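Local coordinates for protein beta-n-acetylhexosaminidase (Streptococcus pneumoniae, PDB 4AZI) that probably removes terminal beta-linked N-acetylglucosamine residues from glycans, as a family 20 glycoside hydrolase catalytic module of the pneumococcal enzyme StrH, at residues A[245-250]-A[270-276]. The protein carries 2 engineered substitutions. Coordinates in Å, arbitrary orientation, origin at the centre of the assembly. Residues are numbered along the deposited sequence.
Sequences VLISYW and YKFLNTN. With OAN (O-(2-acetamido-2-deoxy D-glucopyranosylidene) amino-N-phenylcarbamate), chain C.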
loop_
_atom_site.group_PDB
_atom_site.type_symbol
_atom_site.label_atom_id
_atom_site.label_comp_id
_atom_site.label_asym_id
_atom_site.label_seq_id
_atom_site.Cartn_x
_atom_site.Cartn_y
_atom_site.Cartn_z
ATOM N N VAL A 245 7.770 8.110 10.605
ATOM C CA VAL A 245 6.942 7.139 9.870
ATOM C C VAL A 245 5.579 7.731 9.496
ATOM O O VAL A 245 4.910 8.301 10.340
ATOM C CB VAL A 245 6.759 5.832 10.684
ATOM C CG1 VAL A 245 5.787 4.878 9.986
ATOM C CG2 VAL A 245 8.117 5.157 10.930
ATOM N N LEU A 246 5.186 7.598 8.226
ATOM C CA LEU A 246 3.824 7.899 7.796
ATOM C C LEU A 246 2.917 6.752 8.241
ATOM O O LEU A 246 3.156 5.612 7.887
ATOM C CB LEU A 246 3.760 8.081 6.280
ATOM C CG LEU A 246 2.377 8.324 5.662
ATOM C CD1 LEU A 246 1.766 9.658 6.094
ATOM C CD2 LEU A 246 2.454 8.233 4.150
ATOM N N ILE A 247 1.893 7.045 9.038
ATOM C CA ILE A 247 1.097 5.975 9.646
ATOM C C ILE A 247 -0.133 5.652 8.776
ATOM O O ILE A 247 -1.011 6.497 8.556
ATOM C CB ILE A 247 0.664 6.325 11.090
ATOM C CG1 ILE A 247 1.866 6.710 12.002
ATOM C CG2 ILE A 247 -0.194 5.231 11.692
ATOM C CD1 ILE A 247 2.730 5.561 12.486
ATOM N N SER A 248 -0.198 4.430 8.277
ATOM C CA SER A 248 -1.391 4.001 7.564
ATOM C C SER A 248 -2.417 3.571 8.613
ATOM O O SER A 248 -2.358 2.452 9.115
ATOM C CB SER A 248 -1.055 2.888 6.572
ATOM O OG SER A 248 -2.222 2.375 5.968
ATOM N N TYR A 249 -3.322 4.484 8.971
ATOM C CA TYR A 249 -4.268 4.251 10.073
ATOM C C TYR A 249 -5.578 3.664 9.585
ATOM O O TYR A 249 -6.325 4.310 8.849
ATOM C CB TYR A 249 -4.539 5.527 10.907
ATOM C CG TYR A 249 -5.053 5.186 12.295
ATOM C CD1 TYR A 249 -6.382 4.782 12.493
ATOM C CD2 TYR A 249 -4.207 5.223 13.405
ATOM C CE1 TYR A 249 -6.850 4.439 13.759
ATOM C CE2 TYR A 249 -4.669 4.876 14.669
ATOM C CZ TYR A 249 -5.993 4.477 14.836
ATOM O OH TYR A 249 -6.463 4.137 16.089
ATOM N N TRP A 250 -5.866 2.438 10.018
ATOM C CA TRP A 250 -7.031 1.717 9.524
ATOM C C TRP A 250 -8.078 1.429 10.581
ATOM O O TRP A 250 -9.248 1.305 10.257
ATOM C CB TRP A 250 -6.593 0.441 8.818
ATOM C CG TRP A 250 -6.011 -0.562 9.763
ATOM C CD1 TRP A 250 -4.712 -0.602 10.265
ATOM C CD2 TRP A 250 -6.703 -1.676 10.395
ATOM N NE1 TRP A 250 -4.560 -1.650 11.128
ATOM C CE2 TRP A 250 -5.716 -2.337 11.255
ATOM C CE3 TRP A 250 -7.990 -2.183 10.335
ATOM C CZ2 TRP A 250 -6.028 -3.456 12.003
ATOM C CZ3 TRP A 250 -8.297 -3.311 11.098
ATOM C CH2 TRP A 250 -7.339 -3.930 11.917
ATOM N N TYR A 270 2.794 12.353 14.768
ATOM C CA TYR A 270 2.628 11.524 13.563
ATOM C C TYR A 270 1.706 12.133 12.511
ATOM O O TYR A 270 0.792 12.885 12.840
ATOM C CB TYR A 270 2.143 10.125 13.929
ATOM C CG TYR A 270 3.213 9.252 14.531
ATOM C CD1 TYR A 270 4.286 8.828 13.765
ATOM C CD2 TYR A 270 3.155 8.851 15.867
ATOM C CE1 TYR A 270 5.268 8.017 14.288
ATOM C CE2 TYR A 270 4.146 8.043 16.410
ATOM C CZ TYR A 270 5.202 7.631 15.604
ATOM O OH TYR A 270 6.202 6.833 16.095
ATOM N N LYS A 271 1.967 11.806 11.245
ATOM C CA LYS A 271 1.078 12.165 10.141
ATOM C C LYS A 271 0.423 10.903 9.601
ATOM O O LYS A 271 1.014 9.831 9.667
ATOM C CB LYS A 271 1.857 12.865 9.036
ATOM C CG LYS A 271 2.401 14.220 9.455
ATOM C CD LYS A 271 3.822 14.418 8.976
ATOM C CE LYS A 271 3.872 15.005 7.571
ATOM N NZ LYS A 271 3.607 16.472 7.538
ATOM N N PHE A 272 -0.789 11.040 9.066
ATOM C CA PHE A 272 -1.612 9.883 8.730
ATOM C C PHE A 272 -1.908 9.784 7.252
ATOM O O PHE A 272 -2.148 10.796 6.605
ATOM C CB PHE A 272 -2.960 9.935 9.483
ATOM C CG PHE A 272 -2.831 9.926 10.982
ATOM C CD1 PHE A 272 -2.438 8.774 11.654
ATOM C CD2 PHE A 272 -3.128 11.062 11.725
ATOM C CE1 PHE A 272 -2.331 8.751 13.030
ATOM C CE2 PHE A 272 -3.022 11.047 13.105
ATOM C CZ PHE A 272 -2.622 9.888 13.760
ATOM N N LEU A 273 -1.890 8.561 6.734
ATOM C CA LEU A 273 -2.582 8.236 5.498
ATOM C C LEU A 273 -3.867 7.522 5.928
ATOM O O LEU A 273 -3.804 6.424 6.500
ATOM C CB LEU A 273 -1.730 7.349 4.583
ATOM C CG LEU A 273 -2.417 6.878 3.275
ATOM C CD1 LEU A 273 -2.841 8.055 2.396
ATOM C CD2 LEU A 273 -1.542 5.910 2.487
ATOM N N ASN A 274 -5.011 8.182 5.703
ATOM C CA ASN A 274 -6.323 7.694 6.175
ATOM C C ASN A 274 -6.766 6.443 5.416
ATOM O O ASN A 274 -7.311 6.526 4.321
ATOM C CB ASN A 274 -7.379 8.809 6.085
ATOM C CG ASN A 274 -8.747 8.395 6.630
ATOM O OD1 ASN A 274 -8.905 7.344 7.258
ATOM N ND2 ASN A 274 -9.745 9.239 6.392
ATOM N N THR A 275 -6.530 5.293 6.035
ATOM C CA THR A 275 -6.713 3.994 5.418
ATOM C C THR A 275 -7.884 3.284 6.091
ATOM O O THR A 275 -7.782 2.130 6.513
ATOM C CB THR A 275 -5.413 3.185 5.559
ATOM O OG1 THR A 275 -4.326 3.986 5.072
ATOM C CG2 THR A 275 -5.457 1.874 4.775
ATOM N N ASN A 276 -9.006 3.996 6.182
ATOM C CA ASN A 276 -10.133 3.562 7.007
ATOM C C ASN A 276 -10.623 2.179 6.657
ATOM O O ASN A 276 -10.919 1.909 5.499
ATOM C CB ASN A 276 -11.284 4.552 6.880
ATOM C CG ASN A 276 -12.144 4.589 8.113
ATOM O OD1 ASN A 276 -12.483 3.554 8.674
ATOM N ND2 ASN A 276 -12.487 5.791 8.556
HETATM C CAH OAN C . -3.707 -3.620 8.120
HETATM C CAG OAN C . -4.838 -4.593 7.754
HETATM O OAN OAN C . -5.877 -4.174 7.267
HETATM N NAI OAN C . -4.595 -5.879 8.019
HETATM C CAB OAN C . -5.529 -6.989 7.739
HETATM C CAC OAN C . -5.388 -7.424 6.279
HETATM O OAJ OAN C . -4.274 -8.318 6.157
HETATM C CAD OAN C . -6.654 -8.109 5.783
HETATM O OAK OAN C . -6.427 -8.501 4.436
HETATM C CAE OAN C . -7.824 -7.115 5.841
HETATM C CAF OAN C . -9.177 -7.692 5.413
HETATM O OAM OAN C . -9.598 -8.708 6.329
HETATM O OAL OAN C . -7.992 -6.518 7.155
HETATM C CAA OAN C . -6.990 -6.625 8.080
HETATM N NAY OAN C . -7.315 -6.382 9.332
HETATM O OAQ OAN C . -8.623 -6.070 9.562
HETATM C CAP OAN C . -9.091 -6.464 10.783
HETATM O OAR OAN C . -10.239 -6.169 11.120
HETATM N NAO OAN C . -8.249 -7.170 11.553
HETATM C CAS OAN C . -8.509 -7.607 12.795
HETATM C CAT OAN C . -7.585 -7.315 13.798
HETATM C CAU OAN C . -7.799 -7.747 15.107
HETATM C CAV OAN C . -8.946 -8.475 15.420
HETATM C CAW OAN C . -9.880 -8.776 14.419
HETATM C CAX OAN C . -9.662 -8.346 13.106
HETATM O O HOH W 1 4.635 10.948 10.403
HETATM O O HOH W 2 -8.576 5.643 9.557
#
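Start with the backbone ladder between two parallel strands: Ile-247 N donates to Lys-271 O (3.0 Å), Leu-273 N to Ile-247 O (2.9 Å), Tyr-249 N to Leu-273 O (3.2 Å) and Thr-275 N to Tyr-249 O (3.0 Å). Ile-247, Tyr-249, Phe-272 and Asn-274 share one face. Ile-247, with both chi angles m, lays CD1 over the Tyr-270 ring in a CH-pi contact, 4.2 Å from its centroid, while its CB meets Phe-272 CD1 at 4.0 Å. Tyr-249, chi1 t, brings CB to 3.9 Å from Phe-272 CD1, and its hydroxyl bonds to Ala-260 O. A water bridges Tyr-249 O and Asn-274 OD1.

On the other face, Leu-246 and Leu-273 both adopt the tp rotamer, and Leu-246 CD2 lies 4.3 Å from Leu-273 CB. Further along, Ser-248 OG donates to Thr-275 OG1 (2.8 Å), which in turn donates to Leu-273 O (2.9 Å). Trp-250, chi1 p, leaves the strand sideways and its indole extends to the ligand; one ring face takes the ligand's acetamido methyl CAH, and NE1 bonds to Asp-229.

These are neighbouring strands of the TIM barrel, joined in a beta-alpha-beta unit. Leu-265 of helix 262-267 covers Tyr-249, Tyr-270 and Phe-272 from outside, Ser-248 and Leu-273 face the barrel interior, and strands 223-227 and 321-329 flank the pair.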